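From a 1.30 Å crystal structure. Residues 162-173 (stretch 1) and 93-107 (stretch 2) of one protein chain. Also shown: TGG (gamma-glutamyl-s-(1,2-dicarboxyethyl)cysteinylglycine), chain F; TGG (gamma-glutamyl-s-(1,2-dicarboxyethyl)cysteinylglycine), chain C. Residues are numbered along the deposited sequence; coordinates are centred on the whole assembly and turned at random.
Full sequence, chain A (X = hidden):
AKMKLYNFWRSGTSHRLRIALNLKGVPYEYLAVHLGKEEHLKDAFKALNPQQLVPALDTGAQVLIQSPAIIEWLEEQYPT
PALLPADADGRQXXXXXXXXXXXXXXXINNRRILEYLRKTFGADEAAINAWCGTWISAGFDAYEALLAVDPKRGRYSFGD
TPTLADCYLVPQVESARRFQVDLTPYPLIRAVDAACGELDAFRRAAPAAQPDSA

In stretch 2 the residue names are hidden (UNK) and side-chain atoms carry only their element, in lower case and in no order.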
# COMPACT_ATOMS: atom_id res chain seq x y z
N PRO A 162 -14.00 -13.21 9.32
CA PRO A 162 -12.73 -12.75 8.76
C PRO A 162 -12.96 -11.83 7.56
O PRO A 162 -13.89 -12.04 6.78
CB PRO A 162 -12.05 -14.05 8.31
CG PRO A 162 -12.70 -15.11 9.13
CD PRO A 162 -14.12 -14.68 9.29
N THR A 163 -12.11 -10.81 7.44
CA THR A 163 -12.15 -9.89 6.31
C THR A 163 -10.76 -9.77 5.73
O THR A 163 -9.79 -10.35 6.26
CB THR A 163 -12.64 -8.48 6.72
OG1 THR A 163 -11.73 -7.92 7.68
CG2 THR A 163 -14.05 -8.51 7.30
N LEU A 164 -10.62 -9.01 4.64
CA LEU A 164 -9.28 -8.87 4.09
C LEU A 164 -8.30 -8.20 5.06
O LEU A 164 -7.10 -8.43 4.96
CB LEU A 164 -9.25 -8.26 2.69
CG LEU A 164 -9.80 -6.88 2.35
CD1 LEU A 164 -8.88 -5.77 2.85
CD2 LEU A 164 -9.98 -6.79 0.84
N ALA A 165 -8.79 -7.42 6.02
CA ALA A 165 -7.88 -6.84 7.02
C ALA A 165 -7.13 -7.95 7.77
O ALA A 165 -5.92 -7.83 8.02
CB ALA A 165 -8.62 -5.93 7.99
N ASP A 166 -7.82 -9.03 8.11
CA ASP A 166 -7.18 -10.15 8.80
C ASP A 166 -6.15 -10.84 7.92
O ASP A 166 -5.14 -11.35 8.42
CB ASP A 166 -8.22 -11.17 9.26
CG ASP A 166 -9.28 -10.55 10.14
OD1 ASP A 166 -8.92 -9.91 11.16
OD2 ASP A 166 -10.47 -10.71 9.82
N CYS A 167 -6.40 -10.86 6.61
CA CYS A 167 -5.44 -11.43 5.66
C CYS A 167 -4.13 -10.67 5.69
O CYS A 167 -3.08 -11.28 5.51
CB CYS A 167 -5.99 -11.42 4.24
SG CYS A 167 -7.46 -12.41 3.99
N TYR A 168 -4.19 -9.36 5.93
CA TYR A 168 -2.98 -8.55 6.06
C TYR A 168 -2.38 -8.64 7.46
O TYR A 168 -1.15 -8.69 7.61
CB TYR A 168 -3.28 -7.09 5.77
CG TYR A 168 -3.51 -6.69 4.33
CD1 TYR A 168 -2.64 -5.80 3.69
CD2 TYR A 168 -4.63 -7.12 3.62
CE1 TYR A 168 -2.86 -5.38 2.39
CE2 TYR A 168 -4.86 -6.70 2.31
CZ TYR A 168 -3.97 -5.82 1.71
OH TYR A 168 -4.20 -5.37 0.43
N LEU A 169 -3.22 -8.64 8.49
CA LEU A 169 -2.72 -8.59 9.86
C LEU A 169 -1.94 -9.84 10.26
O LEU A 169 -0.85 -9.73 10.85
CB LEU A 169 -3.86 -8.34 10.85
CG LEU A 169 -3.43 -8.26 12.32
CD1 LEU A 169 -2.60 -7.00 12.56
CD2 LEU A 169 -4.65 -8.31 13.23
N VAL A 170 -2.49 -11.01 9.96
CA VAL A 170 -1.89 -12.25 10.43
C VAL A 170 -0.42 -12.43 9.96
O VAL A 170 0.45 -12.70 10.78
CB VAL A 170 -2.81 -13.47 10.14
CG1 VAL A 170 -2.07 -14.78 10.30
CG2 VAL A 170 -4.01 -13.42 11.08
N PRO A 171 -0.14 -12.26 8.66
CA PRO A 171 1.26 -12.34 8.24
C PRO A 171 2.14 -11.28 8.88
O PRO A 171 3.32 -11.53 9.15
CB PRO A 171 1.19 -12.15 6.73
CG PRO A 171 -0.20 -12.57 6.37
CD PRO A 171 -1.03 -12.06 7.51
N GLN A 172 1.58 -10.10 9.16
CA GLN A 172 2.36 -9.04 9.79
C GLN A 172 2.73 -9.38 11.23
O GLN A 172 3.83 -9.03 11.69
CB GLN A 172 1.62 -7.71 9.71
CG GLN A 172 2.49 -6.52 10.09
CD GLN A 172 3.71 -6.41 9.21
OE1 GLN A 172 3.62 -6.03 8.04
NE2 GLN A 172 4.88 -6.74 9.77
N VAL A 173 1.84 -10.07 11.94
CA VAL A 173 2.13 -10.53 13.30
C VAL A 173 3.23 -11.59 13.25
O VAL A 173 4.12 -11.60 14.10
CB VAL A 173 0.87 -11.06 14.00
CG1 VAL A 173 1.22 -11.60 15.38
CG2 VAL A 173 -0.16 -9.96 14.13
N UNK A 93 -13.24 1.31 6.40
CA UNK A 93 -12.52 0.95 7.63
C UNK A 93 -11.66 -0.29 7.43
O UNK A 93 -10.52 -0.34 7.90
c UNK A 93 -13.75 3.11 9.48
n UNK A 93 -13.18 5.84 10.09
n UNK A 93 -15.40 6.37 9.83
n UNK A 93 -14.72 4.21 9.54
c UNK A 93 -14.42 5.47 9.82
c UNK A 93 -13.48 0.71 8.81
c UNK A 93 -14.45 1.84 9.08
N UNK A 94 -12.22 -1.30 6.77
CA UNK A 94 -11.48 -2.53 6.51
C UNK A 94 -10.31 -2.26 5.56
O UNK A 94 -9.20 -2.73 5.78
c UNK A 94 -13.38 -4.10 7.04
c UNK A 94 -12.39 -3.66 5.97
c UNK A 94 -11.57 -4.85 5.50
N UNK A 95 -10.55 -1.48 4.51
CA UNK A 95 -9.46 -1.10 3.62
C UNK A 95 -8.39 -0.27 4.33
O UNK A 95 -7.21 -0.40 4.01
n UNK A 95 -11.59 -1.28 -0.92
c UNK A 95 -9.98 -0.35 2.39
n UNK A 95 -13.57 -0.11 -1.12
c UNK A 95 -10.71 -1.23 1.39
c UNK A 95 -11.03 -0.44 0.14
c UNK A 95 -12.78 -1.11 -1.49
n UNK A 95 -13.16 -1.95 -2.44
N UNK A 96 -8.79 0.57 5.28
CA UNK A 96 -7.83 1.39 6.02
C UNK A 96 -6.94 0.52 6.91
O UNK A 96 -5.72 0.70 6.95
c UNK A 96 -8.53 2.45 6.84
N UNK A 97 -7.55 -0.43 7.61
CA UNK A 97 -6.79 -1.37 8.44
C UNK A 97 -5.78 -2.13 7.58
O UNK A 97 -4.60 -2.23 7.93
c UNK A 97 -9.61 -2.75 10.75
c UNK A 97 -7.72 -2.35 9.15
c UNK A 97 -7.64 -1.40 11.49
c UNK A 97 -8.54 -1.77 10.31
N UNK A 98 -6.24 -2.64 6.44
CA UNK A 98 -5.36 -3.37 5.54
C UNK A 98 -4.21 -2.49 5.07
O UNK A 98 -3.07 -2.94 5.04
c UNK A 98 -6.14 -3.92 4.35
N UNK A 99 -4.51 -1.25 4.72
CA UNK A 99 -3.49 -0.36 4.17
C UNK A 99 -2.45 0.07 5.20
O UNK A 99 -1.31 0.33 4.84
c UNK A 99 -4.15 0.85 3.52
N UNK A 100 -2.82 0.16 6.49
CA UNK A 100 -1.81 0.40 7.52
C UNK A 100 -0.71 -0.64 7.38
O UNK A 100 0.48 -0.32 7.37
c UNK A 100 -4.12 1.49 10.45
c UNK A 100 -3.32 1.56 9.17
c UNK A 100 -2.41 0.34 8.94
c UNK A 100 -1.31 0.27 10.01
N UNK A 101 -1.10 -1.91 7.25
CA UNK A 101 -0.13 -2.99 7.09
C UNK A 101 0.50 -2.96 5.71
O UNK A 101 1.74 -3.00 5.57
c UNK A 101 -1.27 -4.49 8.77
c UNK A 101 -0.79 -4.36 7.33
c UNK A 101 0.18 -5.48 7.00
N UNK A 102 -0.33 -2.91 4.68
CA UNK A 102 0.13 -3.11 3.31
C UNK A 102 0.97 -1.97 2.77
O UNK A 102 1.81 -2.19 1.90
N UNK A 103 0.71 -0.76 3.25
CA UNK A 103 1.50 0.41 2.85
C UNK A 103 2.55 0.78 3.87
O UNK A 103 3.69 1.06 3.50
s UNK A 103 -0.69 1.47 1.39
c UNK A 103 0.60 1.63 2.65
N UNK A 104 2.17 0.79 5.14
CA UNK A 104 2.97 1.51 6.13
C UNK A 104 3.78 0.63 7.07
O UNK A 104 4.50 1.16 7.93
o UNK A 104 1.77 3.72 4.89
c UNK A 104 2.09 2.48 6.92
o UNK A 104 0.28 3.92 6.50
c UNK A 104 1.33 3.45 6.04
N UNK A 105 3.67 -0.68 6.93
CA UNK A 105 4.52 -1.60 7.68
C UNK A 105 5.28 -2.53 6.75
O UNK A 105 6.52 -2.46 6.65
c UNK A 105 2.89 -1.57 9.64
c UNK A 105 3.76 -2.44 8.73
c UNK A 105 2.01 -2.38 10.59
c UNK A 105 4.77 -3.23 9.56
N UNK A 106 4.55 -3.41 6.07
CA UNK A 106 5.20 -4.47 5.30
C UNK A 106 6.31 -4.00 4.35
O UNK A 106 7.40 -4.58 4.34
n UNK A 106 6.07 -7.62 2.40
c UNK A 106 5.83 -6.62 1.58
n UNK A 106 5.11 -5.72 2.22
c UNK A 106 4.19 -5.32 4.52
c UNK A 106 5.49 -7.36 3.62
c UNK A 106 4.86 -6.16 3.50
N UNK A 107 6.05 -2.98 3.51
CA UNK A 107 7.07 -2.64 2.52
C UNK A 107 8.37 -2.14 3.12
O UNK A 107 9.43 -2.28 2.50
c UNK A 107 4.92 -1.79 1.88
c UNK A 107 4.81 -2.20 3.32
c UNK A 107 6.40 -1.53 1.69
OC1 TGG F . -1.58 6.74 2.04
CO1 TGG F . -1.69 6.92 3.27
OT1 TGG F . -2.52 7.72 3.77
CA1 TGG F . -0.79 6.15 4.19
NN1 TGG F . -0.61 4.81 3.66
CB1 TGG F . 0.58 6.82 4.31
CG1 TGG F . 0.46 8.19 4.98
CD1 TGG F . 1.79 8.80 5.38
OE1 TGG F . 2.93 8.14 4.87
NN2 TGG F . 1.80 10.20 5.09
CA2 TGG F . 3.00 10.99 5.03
CO2 TGG F . 3.27 11.31 6.50
OC2 TGG F . 2.34 12.20 7.07
NN3 TGG F . 4.64 11.62 6.80
CA3 TGG F . 4.99 12.21 8.08
CO3 TGG F . 6.18 11.50 8.64
OC3 TGG F . 6.73 10.59 7.97
OT3 TGG F . 6.57 11.87 9.77
CB2 TGG F . 2.63 12.13 4.11
SG2 TGG F . 3.76 13.46 3.98
CD2 TGG F . 5.25 12.94 3.21
CE2 TGG F . 5.04 12.74 1.73
OE2 TGG F . 5.53 13.55 0.91
OF2 TGG F . 4.37 11.76 1.34
CF2 TGG F . 6.24 14.07 3.52
CH2 TGG F . 7.66 13.77 3.11
OI2 TGG F . 8.00 12.59 2.86
OJ2 TGG F . 8.46 14.73 3.03
OC1 TGG C . 1.71 -6.71 -2.00
CO1 TGG C . 2.41 -6.82 -3.03
OT1 TGG C . 2.28 -7.75 -3.85
CA1 TGG C . 3.45 -5.77 -3.29
NN1 TGG C . 2.95 -4.46 -2.86
CB1 TGG C . 4.72 -6.06 -2.51
CG1 TGG C . 5.37 -7.35 -2.99
CD1 TGG C . 6.79 -7.57 -2.48
OE1 TGG C . 7.21 -6.71 -1.45
NN2 TGG C . 6.98 -8.94 -2.12
CA2 TGG C . 8.07 -9.39 -1.29
CO2 TGG C . 9.23 -9.53 -2.27
OC2 TGG C . 9.07 -10.55 -3.22
NN3 TGG C . 10.53 -9.47 -1.68
CA3 TGG C . 11.69 -9.81 -2.48
CO3 TGG C . 12.77 -8.77 -2.27
OC3 TGG C . 12.55 -7.82 -1.50
OT3 TGG C . 13.84 -8.95 -2.88
CB2 TGG C . 7.51 -10.65 -0.66
SG2 TGG C . 8.66 -11.66 0.19
CD2 TGG C . 9.21 -10.85 1.66
CE2 TGG C . 8.11 -10.85 2.69
OE2 TGG C . 8.18 -11.58 3.70
OF2 TGG C . 7.13 -10.09 2.50
CF2 TGG C . 10.44 -11.66 2.09
CH2 TGG C . 11.21 -11.05 3.24
OI2 TGG C . 11.01 -9.85 3.54
OJ2 TGG C . 12.02 -11.78 3.85

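Position 93 has three carbons, a nitrogen, then a carbon carrying two more nitrogens. It does not reach stretch 1. This is Arg 93.

Position 94 has three carbons, one carrying the other two. One branch carbon lies 3.8 Å from Thr 163 OG1 and 3.9 Å from Leu 164 CD1. It is Val 94.

Position 95 repeats the pattern of 93. Its CA-to-CB bond points away from stretch 1. It is Arg 95.

Position 96 has one carbon, out of reach. It is Ala 96.

Position 97 has four carbons, forked at the second. Its CB lies 3.9 Å from Ala 165 CB. It is Leu 97.

Position 98 has a single carbon, directed toward stretch 1. It sits over one face of the Tyr 168 ring, 3.6 Å from the centroid, and 3.6 Å from Leu 164 CD1. It is Ala 98.

Position 99 has one carbon, pointing away. It is Ala 99.

Position 100 has four carbons, forked at the first, one arm two carbons long. It makes no contact. It is Ile 100.

Position 101 has three carbons, forked at the first. Its CB is 4.0 Å from Tyr 168 CB, and a branch carbon is 3.6 Å from Gln 172 OE1. It is Val 101.

Position 102 has no side-chain atoms. Its N lies at the edge of the Tyr 168 ring, 3.8 Å from CD1. An ideal CB would clash, 2.7 Å from Tyr 168 CE1. It is Gly 102.

Position 103 has one carbon, then sulfur. It is Cys 103.

Position 104 has two carbons, the second carrying two oxygens. It is Asp 104. TGG (chain F) NN1 donates to its OD1, at 2.9 Å.

Position 105 has four carbons, forked at the first, one arm longer. Its short arm lies 3.4 Å from Gln 172 CD. It is Ile 105.

Position 106 has one carbon, then a five-membered ring with two nitrogens. Its CB is 3.6 Å from Gln 172 OE1. It is His 106. Its NE2 donates to TGG (chain C) OF2, at 2.7 Å.

Position 107 has three carbons closing a ring onto the backbone N. It is Pro 107.

The helices run 23° from parallel, with axes 8.2 Å apart at closest approach. Small residues allow this: Ala 165 CA and Ala 98 CA are 4.5 Å apart. No hydrogen bond crosses; packing holds the contact. Tyr 168 lies against Ala 98, Val 101 and Gly 102, while Gln 172 covers Val 101 and Ile 105.

Stretch 2 (93-107) RVRALAAIVGCDIHP
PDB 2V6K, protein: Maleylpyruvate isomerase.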